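Long-range contacts in HTPA Reductase (Selaginella moellendorffii, PDB 5U5N), which probably catalyses the NAD(P)H-dependent reduction of 4-hydroxy-tetrahydrodipicolinate to tetrahydrodipicolinate, a step of lysine biosynthesis: residues V9-G14 and S35-G40; S59-V64 and N87-F92; V77-L82 and F100-T105. All coordinates share one frame; numbering follows the deposited sequence.

Contact 1 (V9-G14 and S35-G40); sequences VNDCTG and SLTGPG. With NAD (nicotinamide-adenine-dinucleotide), chain C.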
# COMPACT_ATOMS: atom_id res chain seq x y z
N VAL A 9 -7.54 11.32 30.94
CA VAL A 9 -6.18 11.25 30.40
C VAL A 9 -5.17 11.41 31.52
O VAL A 9 -5.09 12.48 32.10
CB VAL A 9 -5.95 12.34 29.32
CG1 VAL A 9 -4.55 12.24 28.76
CG2 VAL A 9 -7.00 12.24 28.23
N ASN A 10 -4.43 10.33 31.80
CA ASN A 10 -3.28 10.30 32.71
C ASN A 10 -2.03 10.18 31.86
O ASN A 10 -1.84 9.14 31.23
CB ASN A 10 -3.41 9.11 33.66
CG ASN A 10 -4.75 9.12 34.38
OD1 ASN A 10 -5.30 10.18 34.64
ND2 ASN A 10 -5.25 7.97 34.74
N ASP A 11 -1.17 11.19 31.76
CA ASP A 11 -1.10 12.42 32.55
C ASP A 11 -1.36 13.56 31.59
O ASP A 11 -0.61 13.72 30.65
CB ASP A 11 0.35 12.49 33.09
CG ASP A 11 0.66 13.76 33.89
OD1 ASP A 11 -0.19 14.66 34.08
OD2 ASP A 11 1.83 13.86 34.35
N CYS A 12 -2.39 14.36 31.83
CA CYS A 12 -2.66 15.47 30.92
C CYS A 12 -1.60 16.59 30.93
O CYS A 12 -1.65 17.47 30.07
CB CYS A 12 -4.07 16.03 31.13
SG CYS A 12 -4.24 17.01 32.62
N THR A 13 -0.64 16.55 31.87
CA THR A 13 0.49 17.48 31.90
C THR A 13 1.72 17.00 31.17
O THR A 13 2.61 17.79 30.93
CB THR A 13 0.95 17.79 33.36
OG1 THR A 13 1.50 16.63 33.99
CG2 THR A 13 -0.21 18.28 34.16
N GLY A 14 1.81 15.71 30.86
CA GLY A 14 2.86 15.21 29.97
C GLY A 14 2.65 15.70 28.53
O GLY A 14 1.60 16.23 28.21
N SER A 35 -7.10 14.20 36.57
CA SER A 35 -5.97 13.52 35.99
C SER A 35 -5.00 13.12 37.09
O SER A 35 -5.04 13.66 38.21
CB SER A 35 -5.29 14.44 34.97
OG SER A 35 -4.30 13.74 34.22
N LEU A 36 -4.16 12.14 36.79
CA LEU A 36 -3.14 11.65 37.72
C LEU A 36 -1.80 11.96 37.09
O LEU A 36 -1.60 11.73 35.88
CB LEU A 36 -3.33 10.15 37.94
CG LEU A 36 -4.55 9.84 38.80
CD1 LEU A 36 -4.92 8.38 38.75
CD2 LEU A 36 -4.29 10.21 40.27
N THR A 37 -0.91 12.55 37.88
CA THR A 37 0.42 12.91 37.43
C THR A 37 1.40 12.05 38.20
O THR A 37 0.99 11.27 39.08
CB THR A 37 0.70 14.44 37.52
OG1 THR A 37 1.94 14.75 36.88
CG2 THR A 37 0.73 14.96 38.97
N GLY A 38 2.68 12.14 37.85
CA GLY A 38 3.65 11.13 38.28
C GLY A 38 4.24 11.40 39.63
O GLY A 38 4.05 12.48 40.19
N PRO A 39 5.00 10.43 40.16
CA PRO A 39 5.52 10.62 41.52
C PRO A 39 6.52 11.77 41.44
O PRO A 39 7.19 11.95 40.40
CB PRO A 39 6.18 9.27 41.84
CG PRO A 39 6.55 8.69 40.49
CD PRO A 39 5.67 9.31 39.46
N GLY A 40 6.56 12.59 42.48
CA GLY A 40 7.36 13.81 42.45
C GLY A 40 6.80 15.01 41.68
O GLY A 40 7.43 16.06 41.66
PA NAD C . 6.39 13.15 29.29
O1A NAD C . 7.69 12.89 30.04
O2A NAD C . 6.14 14.46 28.57
O5B NAD C . 5.15 12.93 30.26
C5B NAD C . 4.90 11.71 30.94
C4B NAD C . 4.15 12.09 32.21
O4B NAD C . 3.75 10.93 32.94
C3B NAD C . 4.98 12.95 33.16
O3B NAD C . 4.45 14.29 33.16
C2B NAD C . 4.91 12.23 34.51
O2B NAD C . 4.81 13.15 35.63
C1B NAD C . 3.71 11.28 34.33
N9A NAD C . 3.65 10.04 35.15
C8A NAD C . 4.68 9.25 35.52
N7A NAD C . 4.24 8.21 36.27
C5A NAD C . 2.90 8.31 36.37
C6A NAD C . 1.82 7.55 37.03
N6A NAD C . 2.09 6.43 37.74
N1A NAD C . 0.55 7.99 36.91
C2A NAD C . 0.25 9.11 36.22
N3A NAD C . 1.19 9.86 35.60
C4A NAD C . 2.51 9.52 35.63
O3 NAD C . 6.19 11.89 28.30
PN NAD C . 5.48 11.99 26.84
O1N NAD C . 6.42 12.81 25.98
O2N NAD C . 4.04 12.43 27.01
O5D NAD C . 5.46 10.43 26.46
C5D NAD C . 4.76 9.51 27.30
C4D NAD C . 4.90 8.06 26.85
O4D NAD C . 4.15 7.86 25.65
C3D NAD C . 6.35 7.64 26.55
O3D NAD C . 6.62 6.32 27.05
C2D NAD C . 6.42 7.66 25.04
O2D NAD C . 7.33 6.70 24.50
C1D NAD C . 5.00 7.28 24.66
N1N NAD C . 4.58 7.63 23.28
C2N NAD C . 3.90 6.69 22.61
C3N NAD C . 3.43 6.90 21.31
C7N NAD C . 2.67 5.80 20.58
O7N NAD C . 2.71 5.79 19.36
N7N NAD C . 1.99 4.85 21.24
C4N NAD C . 3.70 8.13 20.71
C5N NAD C . 4.41 9.10 21.41
C6N NAD C . 4.85 8.83 22.71
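Asp11 and Thr37 extend side by side in the same direction, and Thr37 OG1 donates a hydrogen bond to Asp11 OD2 over 2.7 Å, approaching from above the carboxylate plane. With CG anti to the backbone N (chi1 177°), the carboxylate of Asp11 is carried out beside Thr37. Asp11 OD2 also accepts from the adenosine ribose of NAD: O3B is 2.9 Å from Asp11 OD2, and O2B adds a weak bond. The second carboxylate oxygen is held from within 9-14. Thr13 OG1 donates to Asp11 OD1 at 2.6 Å on its syn side, and Thr13 N meets OD1 from the same face, closing an Asx turn. With donors on both oxygens, the carboxylate has little freedom to rotate, and an acidic residue suits a place ringed by hydroxyls. An alanine here would probably leave Thr37 OG1, Thr13 OG1 and the ribose hydroxyl without the carboxylate that accepts from them, and both threonine hydroxyls without the bond that orients them. This is the start of a Rossmann-type nucleotide domain: strand 7-10 runs into a tight turn, Gly14 takes the N-cap position of helix 15-27, and after the helix the chain runs along strand 34-37 in the same direction as strand 7-10. A side chain on Gly14 would collide with NAD O5B, and one on Gly38 with the adenine atom C8A. Behind the ribose, the hydrogen bonds between the segments use side chains. Ser35 OG, anti to its backbone N, donates to Val9 O over 2.6 Å and lies in the carbonyl plane. Asn10 OD1 accepts from Leu36 N at 3.1 Å, the donor standing 53° out of the amide plane, while Asn10 ND2 makes a weak bond to Tyr93.

Contact 2 (S59-V64 and N87-F92); sequences SEREDV and NDNAEF. With NAD (nicotinamide-adenine-dinucleotide), chain C.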
# COMPACT_ATOMS: atom_id res chain seq x y z
N SER A 59 -0.16 9.36 44.46
CA SER A 59 -0.44 8.83 45.80
C SER A 59 -1.93 8.85 46.16
O SER A 59 -2.38 8.02 46.95
CB SER A 59 0.35 9.59 46.86
OG SER A 59 0.18 10.97 46.67
N GLU A 60 -2.68 9.81 45.61
CA GLU A 60 -4.12 9.92 45.84
C GLU A 60 -5.02 9.09 44.87
O GLU A 60 -6.24 9.33 44.77
CB GLU A 60 -4.53 11.38 45.73
CG GLU A 60 -3.95 12.35 46.75
CD GLU A 60 -4.29 13.82 46.42
OE1 GLU A 60 -5.05 14.11 45.45
OE2 GLU A 60 -3.79 14.72 47.11
N ARG A 61 -4.44 8.15 44.14
CA ARG A 61 -5.17 7.56 43.00
C ARG A 61 -6.43 6.75 43.35
O ARG A 61 -7.34 6.64 42.55
CB ARG A 61 -4.24 6.75 42.12
CG ARG A 61 -3.68 5.49 42.75
CD ARG A 61 -2.75 4.84 41.76
NE ARG A 61 -2.13 3.65 42.34
CZ ARG A 61 -1.47 2.73 41.66
NH1 ARG A 61 -1.33 2.81 40.33
NH2 ARG A 61 -0.97 1.69 42.30
N GLU A 62 -6.48 6.20 44.54
CA GLU A 62 -7.68 5.51 45.03
C GLU A 62 -8.84 6.50 45.16
O GLU A 62 -9.94 6.26 44.65
CB GLU A 62 -7.41 4.86 46.41
CG GLU A 62 -6.19 3.93 46.48
CD GLU A 62 -6.53 2.46 46.35
OE1 GLU A 62 -6.95 2.01 45.25
OE2 GLU A 62 -6.36 1.76 47.37
N ASP A 63 -8.59 7.62 45.85
CA ASP A 63 -9.60 8.67 46.11
C ASP A 63 -10.05 9.25 44.76
O ASP A 63 -11.24 9.39 44.47
CB ASP A 63 -9.03 9.81 46.96
CG ASP A 63 -8.73 9.41 48.43
OD1 ASP A 63 -9.18 8.32 48.88
OD2 ASP A 63 -8.05 10.22 49.14
N VAL A 64 -9.07 9.58 43.93
CA VAL A 64 -9.33 10.18 42.64
C VAL A 64 -10.29 9.30 41.79
O VAL A 64 -11.26 9.81 41.27
CB VAL A 64 -8.02 10.48 41.92
CG1 VAL A 64 -8.23 10.75 40.43
CG2 VAL A 64 -7.36 11.64 42.60
N ASN A 87 3.46 -0.99 33.99
CA ASN A 87 2.89 -2.23 34.55
C ASN A 87 2.05 -2.01 35.79
O ASN A 87 1.05 -2.70 36.03
CB ASN A 87 3.99 -3.24 34.88
CG ASN A 87 4.69 -3.71 33.66
OD1 ASN A 87 5.72 -3.16 33.29
ND2 ASN A 87 4.10 -4.71 32.98
N ASP A 88 2.48 -1.05 36.60
CA ASP A 88 1.76 -0.69 37.81
C ASP A 88 0.42 0.00 37.49
O ASP A 88 -0.62 -0.40 37.99
CB ASP A 88 2.65 0.19 38.67
CG ASP A 88 2.21 0.23 40.09
OD1 ASP A 88 2.65 -0.67 40.87
OD2 ASP A 88 1.41 1.16 40.39
N ASN A 89 0.45 1.01 36.63
CA ASN A 89 -0.79 1.66 36.18
C ASN A 89 -1.76 0.62 35.61
O ASN A 89 -2.93 0.64 35.94
CB ASN A 89 -0.53 2.76 35.14
CG ASN A 89 0.13 3.99 35.73
OD1 ASN A 89 0.44 4.03 36.92
ND2 ASN A 89 0.35 4.99 34.92
N ALA A 90 -1.26 -0.31 34.80
CA ALA A 90 -2.11 -1.35 34.19
C ALA A 90 -2.72 -2.26 35.23
O ALA A 90 -3.91 -2.58 35.15
CB ALA A 90 -1.33 -2.17 33.18
N GLU A 91 -1.93 -2.70 36.21
CA GLU A 91 -2.48 -3.53 37.27
C GLU A 91 -3.51 -2.76 38.07
O GLU A 91 -4.52 -3.32 38.46
CB GLU A 91 -1.40 -4.07 38.15
CG GLU A 91 -0.61 -5.14 37.44
CD GLU A 91 0.76 -5.33 38.06
OE1 GLU A 91 0.87 -5.50 39.30
OE2 GLU A 91 1.76 -5.34 37.29
N PHE A 92 -3.27 -1.48 38.27
CA PHE A 92 -4.23 -0.65 38.97
C PHE A 92 -5.54 -0.57 38.17
O PHE A 92 -6.61 -0.81 38.73
CB PHE A 92 -3.66 0.72 39.24
CG PHE A 92 -4.60 1.61 39.97
CD1 PHE A 92 -4.91 1.35 41.30
CD2 PHE A 92 -5.21 2.67 39.33
CE1 PHE A 92 -5.80 2.15 41.98
CE2 PHE A 92 -6.10 3.48 40.04
CZ PHE A 92 -6.39 3.21 41.37
PA NAD C . 6.39 13.15 29.29
O1A NAD C . 7.69 12.89 30.04
O2A NAD C . 6.14 14.46 28.57
O5B NAD C . 5.15 12.93 30.26
C5B NAD C . 4.90 11.71 30.94
C4B NAD C . 4.15 12.09 32.21
O4B NAD C . 3.75 10.93 32.94
C3B NAD C . 4.98 12.95 33.16
O3B NAD C . 4.45 14.29 33.16
C2B NAD C . 4.91 12.23 34.51
O2B NAD C . 4.81 13.15 35.63
C1B NAD C . 3.71 11.28 34.33
N9A NAD C . 3.65 10.04 35.15
C8A NAD C . 4.68 9.25 35.52
N7A NAD C . 4.24 8.21 36.27
C5A NAD C . 2.90 8.31 36.37
C6A NAD C . 1.82 7.55 37.03
N6A NAD C . 2.09 6.43 37.74
N1A NAD C . 0.55 7.99 36.91
C2A NAD C . 0.25 9.11 36.22
N3A NAD C . 1.19 9.86 35.60
C4A NAD C . 2.51 9.52 35.63
O3 NAD C . 6.19 11.89 28.30
PN NAD C . 5.48 11.99 26.84
O1N NAD C . 6.42 12.81 25.98
O2N NAD C . 4.04 12.43 27.01
O5D NAD C . 5.46 10.43 26.46
C5D NAD C . 4.76 9.51 27.30
C4D NAD C . 4.90 8.06 26.85
O4D NAD C . 4.15 7.86 25.65
C3D NAD C . 6.35 7.64 26.55
O3D NAD C . 6.62 6.32 27.05
C2D NAD C . 6.42 7.66 25.04
O2D NAD C . 7.33 6.70 24.50
C1D NAD C . 5.00 7.28 24.66
N1N NAD C . 4.58 7.63 23.28
C2N NAD C . 3.90 6.69 22.61
C3N NAD C . 3.43 6.90 21.31
C7N NAD C . 2.67 5.80 20.58
O7N NAD C . 2.71 5.79 19.36
N7N NAD C . 1.99 4.85 21.24
C4N NAD C . 3.70 8.13 20.71
C5N NAD C . 4.41 9.10 21.41
C6N NAD C . 4.85 8.83 22.71
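Arg61, in the first turn of helix 61-71, and Phe92 of helix 86-95 bring the two backbones to a nearest CA-CA distance of 9.2 Å, a gap spanned by long side chains. Both helices belong to the Rossmann-type nucleotide-binding domain, and their meeting beside the adenine end of NAD is partly buried. Arg61 carries most of it. Its CG occupies the crowded position between backbone N and carbonyl carbon (chi1 67°), and the chain then runs extended to NE, sliding over Phe92 in the opposite direction to the phenylalanine side chain. Arg61 CD sits 3.8 Å from the ring centroid, almost on the ring normal, as a CH-pi contact. Farther out the guanidinium lies flat on the ring with planes 12° apart, an off-centre cation-pi stack, and NH1 comes within 3.3 Å of Phe92 CB. An arginine suits this place because its methylenes and its flat cation can both cover an aromatic face. The charge is met by Asp88, whose OD2 receives weak bonds from both NH1 and NH2 in a salt bridge, 3.1 Å from Arg61 NH2. Leu36 of strand 34-37 packs against Arg61 too. Next along helix 86-95, Asn89 turns toward the cofactor: its ND2 is hydrogen-bonded to Asp79, and its OD1 lies 3.0 Å from the adenine amino nitrogen N6A. At the rim of the phenylalanine ring, Glu62 OE1 lies in the ring plane, 3.5 Å from Phe92 CE1, where the C-H edge, probably slightly positive, faces a carboxylate oxygen.

Contact 3 (V77-L82 and F100-T105); sequences VVDYTL and FVMGTT. With NAD (nicotinamide-adenine-dinucleotide), chain C.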
# COMPACT_ATOMS: atom_id res chain seq x y z
N VAL A 77 -9.98 5.15 30.55
CA VAL A 77 -8.72 5.80 30.88
C VAL A 77 -7.77 5.73 29.68
O VAL A 77 -7.66 4.70 29.05
CB VAL A 77 -8.06 5.15 32.09
CG1 VAL A 77 -6.69 5.76 32.35
CG2 VAL A 77 -8.95 5.28 33.33
N VAL A 78 -7.12 6.85 29.38
CA VAL A 78 -6.03 6.91 28.44
C VAL A 78 -4.74 7.16 29.20
O VAL A 78 -4.64 8.19 29.90
CB VAL A 78 -6.26 8.07 27.48
CG1 VAL A 78 -5.07 8.25 26.58
CG2 VAL A 78 -7.52 7.81 26.64
N ASP A 79 -3.79 6.21 29.10
CA ASP A 79 -2.52 6.26 29.79
C ASP A 79 -1.36 6.59 28.84
O ASP A 79 -1.00 5.77 28.00
CB ASP A 79 -2.27 4.92 30.50
CG ASP A 79 -1.14 4.99 31.50
OD1 ASP A 79 0.02 5.06 31.07
OD2 ASP A 79 -1.40 4.96 32.76
N TYR A 80 -0.84 7.82 28.98
CA TYR A 80 0.45 8.23 28.46
C TYR A 80 1.27 8.79 29.63
O TYR A 80 1.26 10.01 29.91
CB TYR A 80 0.32 9.30 27.39
CG TYR A 80 -0.10 8.77 26.05
CD1 TYR A 80 0.85 8.30 25.13
CD2 TYR A 80 -1.44 8.75 25.68
CE1 TYR A 80 0.48 7.83 23.86
CE2 TYR A 80 -1.83 8.28 24.41
CZ TYR A 80 -0.87 7.82 23.51
OH TYR A 80 -1.28 7.35 22.27
N THR A 81 1.99 7.88 30.27
CA THR A 81 2.82 8.16 31.41
C THR A 81 4.28 7.90 31.08
O THR A 81 4.86 8.62 30.31
CB THR A 81 2.31 7.38 32.65
OG1 THR A 81 2.25 5.96 32.35
CG2 THR A 81 0.94 7.86 33.05
N LEU A 82 4.91 6.91 31.69
CA LEU A 82 6.35 6.74 31.58
C LEU A 82 6.56 5.26 31.69
O LEU A 82 5.79 4.58 32.38
CB LEU A 82 7.09 7.46 32.74
CG LEU A 82 7.27 8.98 32.78
CD1 LEU A 82 8.00 9.45 34.01
CD2 LEU A 82 8.01 9.43 31.54
N PHE A 100 -9.11 0.72 29.64
CA PHE A 100 -8.03 1.63 29.31
C PHE A 100 -7.41 1.48 27.92
O PHE A 100 -7.36 0.40 27.36
CB PHE A 100 -6.92 1.59 30.39
CG PHE A 100 -6.16 0.31 30.47
CD1 PHE A 100 -6.66 -0.76 31.17
CD2 PHE A 100 -4.92 0.18 29.84
CE1 PHE A 100 -5.96 -1.94 31.24
CE2 PHE A 100 -4.22 -1.01 29.88
CZ PHE A 100 -4.73 -2.07 30.59
N VAL A 101 -6.89 2.61 27.44
CA VAL A 101 -6.07 2.69 26.27
C VAL A 101 -4.66 3.06 26.72
O VAL A 101 -4.44 4.18 27.17
CB VAL A 101 -6.62 3.75 25.31
CG1 VAL A 101 -5.72 3.88 24.09
CG2 VAL A 101 -8.05 3.38 24.91
N MET A 102 -3.72 2.12 26.56
CA MET A 102 -2.33 2.27 26.98
C MET A 102 -1.46 2.61 25.78
O MET A 102 -1.21 1.74 24.94
CB MET A 102 -1.86 0.95 27.65
CG MET A 102 -0.39 0.85 28.05
SD MET A 102 -0.02 1.96 29.43
CE MET A 102 -0.79 1.06 30.79
N GLY A 103 -1.06 3.87 25.68
CA GLY A 103 -0.16 4.34 24.63
C GLY A 103 1.30 4.43 25.07
O GLY A 103 2.19 4.66 24.26
N THR A 104 1.56 4.27 26.36
CA THR A 104 2.89 4.42 26.92
C THR A 104 3.75 3.24 26.45
O THR A 104 3.31 2.10 26.51
CB THR A 104 2.82 4.41 28.46
OG1 THR A 104 1.85 5.35 28.91
CG2 THR A 104 4.19 4.73 29.10
N THR A 105 4.96 3.51 26.01
CA THR A 105 5.88 2.47 25.57
C THR A 105 6.73 2.01 26.75
O THR A 105 6.68 2.60 27.83
CB THR A 105 6.79 2.97 24.45
OG1 THR A 105 7.59 4.05 24.94
CG2 THR A 105 5.98 3.44 23.25
PA NAD C . 6.39 13.15 29.29
O1A NAD C . 7.69 12.89 30.04
O2A NAD C . 6.14 14.46 28.57
O5B NAD C . 5.15 12.93 30.26
C5B NAD C . 4.90 11.71 30.94
C4B NAD C . 4.15 12.09 32.21
O4B NAD C . 3.75 10.93 32.94
C3B NAD C . 4.98 12.95 33.16
O3B NAD C . 4.45 14.29 33.16
C2B NAD C . 4.91 12.23 34.51
O2B NAD C . 4.81 13.15 35.63
C1B NAD C . 3.71 11.28 34.33
N9A NAD C . 3.65 10.04 35.15
C8A NAD C . 4.68 9.25 35.52
N7A NAD C . 4.24 8.21 36.27
C5A NAD C . 2.90 8.31 36.37
C6A NAD C . 1.82 7.55 37.03
N6A NAD C . 2.09 6.43 37.74
N1A NAD C . 0.55 7.99 36.91
C2A NAD C . 0.25 9.11 36.22
N3A NAD C . 1.19 9.86 35.60
C4A NAD C . 2.51 9.52 35.63
O3 NAD C . 6.19 11.89 28.30
PN NAD C . 5.48 11.99 26.84
O1N NAD C . 6.42 12.81 25.98
O2N NAD C . 4.04 12.43 27.01
O5D NAD C . 5.46 10.43 26.46
C5D NAD C . 4.76 9.51 27.30
C4D NAD C . 4.90 8.06 26.85
O4D NAD C . 4.15 7.86 25.65
C3D NAD C . 6.35 7.64 26.55
O3D NAD C . 6.62 6.32 27.05
C2D NAD C . 6.42 7.66 25.04
O2D NAD C . 7.33 6.70 24.50
C1D NAD C . 5.00 7.28 24.66
N1N NAD C . 4.58 7.63 23.28
C2N NAD C . 3.90 6.69 22.61
C3N NAD C . 3.43 6.90 21.31
C7N NAD C . 2.67 5.80 20.58
O7N NAD C . 2.71 5.79 19.36
N7N NAD C . 1.99 4.85 21.24
C4N NAD C . 3.70 8.13 20.71
C5N NAD C . 4.41 9.10 21.41
C6N NAD C . 4.85 8.83 22.71
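The Tyr80 ring carries Gly103 on one face, with Gly103 CA 3.6 Å above the plane and offset toward the rim in a CH-pi contact, while the ribose oxygen O4D of NAD lies in plane at the ring edge. Glycine is called for here, since a side chain would run into Tyr80 CZ. The hydroxyl of Tyr80 is hydrogen-bonded to Thr247. Phe100 has Met102 CB in plane at the edge of its ring, and its CB touches Val77 CB. Behind these groups segments 77-79 and 100-102 run parallel, their axes 12° apart, their strands joined by helix 86-95 as a beta-alpha-beta unit of the Rossmann-type sheet. Val101 takes part twice: its N donates to Val77 O over 2.7 Å, and its O accepts from Asp79 N. Asp79 O, accepting from Gly103 N at 3.0 Å, ends this backbone ladder. Val78 and Val101 face helix 241-259, whereas Val77 and Phe100 point to the opposite face, toward helix 86-95. Past the ladder the bonding passes to side chains and to the cofactor. Thr104 OG1 accepts a straight bond from Thr81 N at 2.9 Å and stands 2.8 Å from Asp79 OD1, with Asp79 O also within reach of its proton. Asp79 OD1 accepts a hydrogen bond from Thr81 OG1 on its syn side, and OD2 is held by Tyr93 as well as Asn89, so both oxygens of this buried carboxylate have partners. The bent Met102 side chain brings SD to 3.5 Å from Asp79 OD1. Gly103 O accepts from the carboxamide nitrogen N7N of NAD over 3.0 Å at 170°, and Thr105 OG1 shares a hydrogen bond with the nicotinamide ribose hydroxyl O2D.

Contacts 1 and 3 are buried and share a sheet, since strands 7-10 and 76-79 lie next to each other and Asn10 bonds by its backbone to Val78 and Tyr80. Contact 2 lies nearer the surface, between helices, and one of these, helix 86-95, is the connection between the two strands of contact 3. The chemistry follows the place: contact 3 begins as regular strand pairing, contact 1 bridges its strands through side chains, and contact 2 depends on an ion pair and an aromatic face. Leu36 joins contact 1 to contact 2 by apolar packing. All three touch NAD, contacts 1 and 2 at its adenosine half and contact 3 along its length to the nicotinamide.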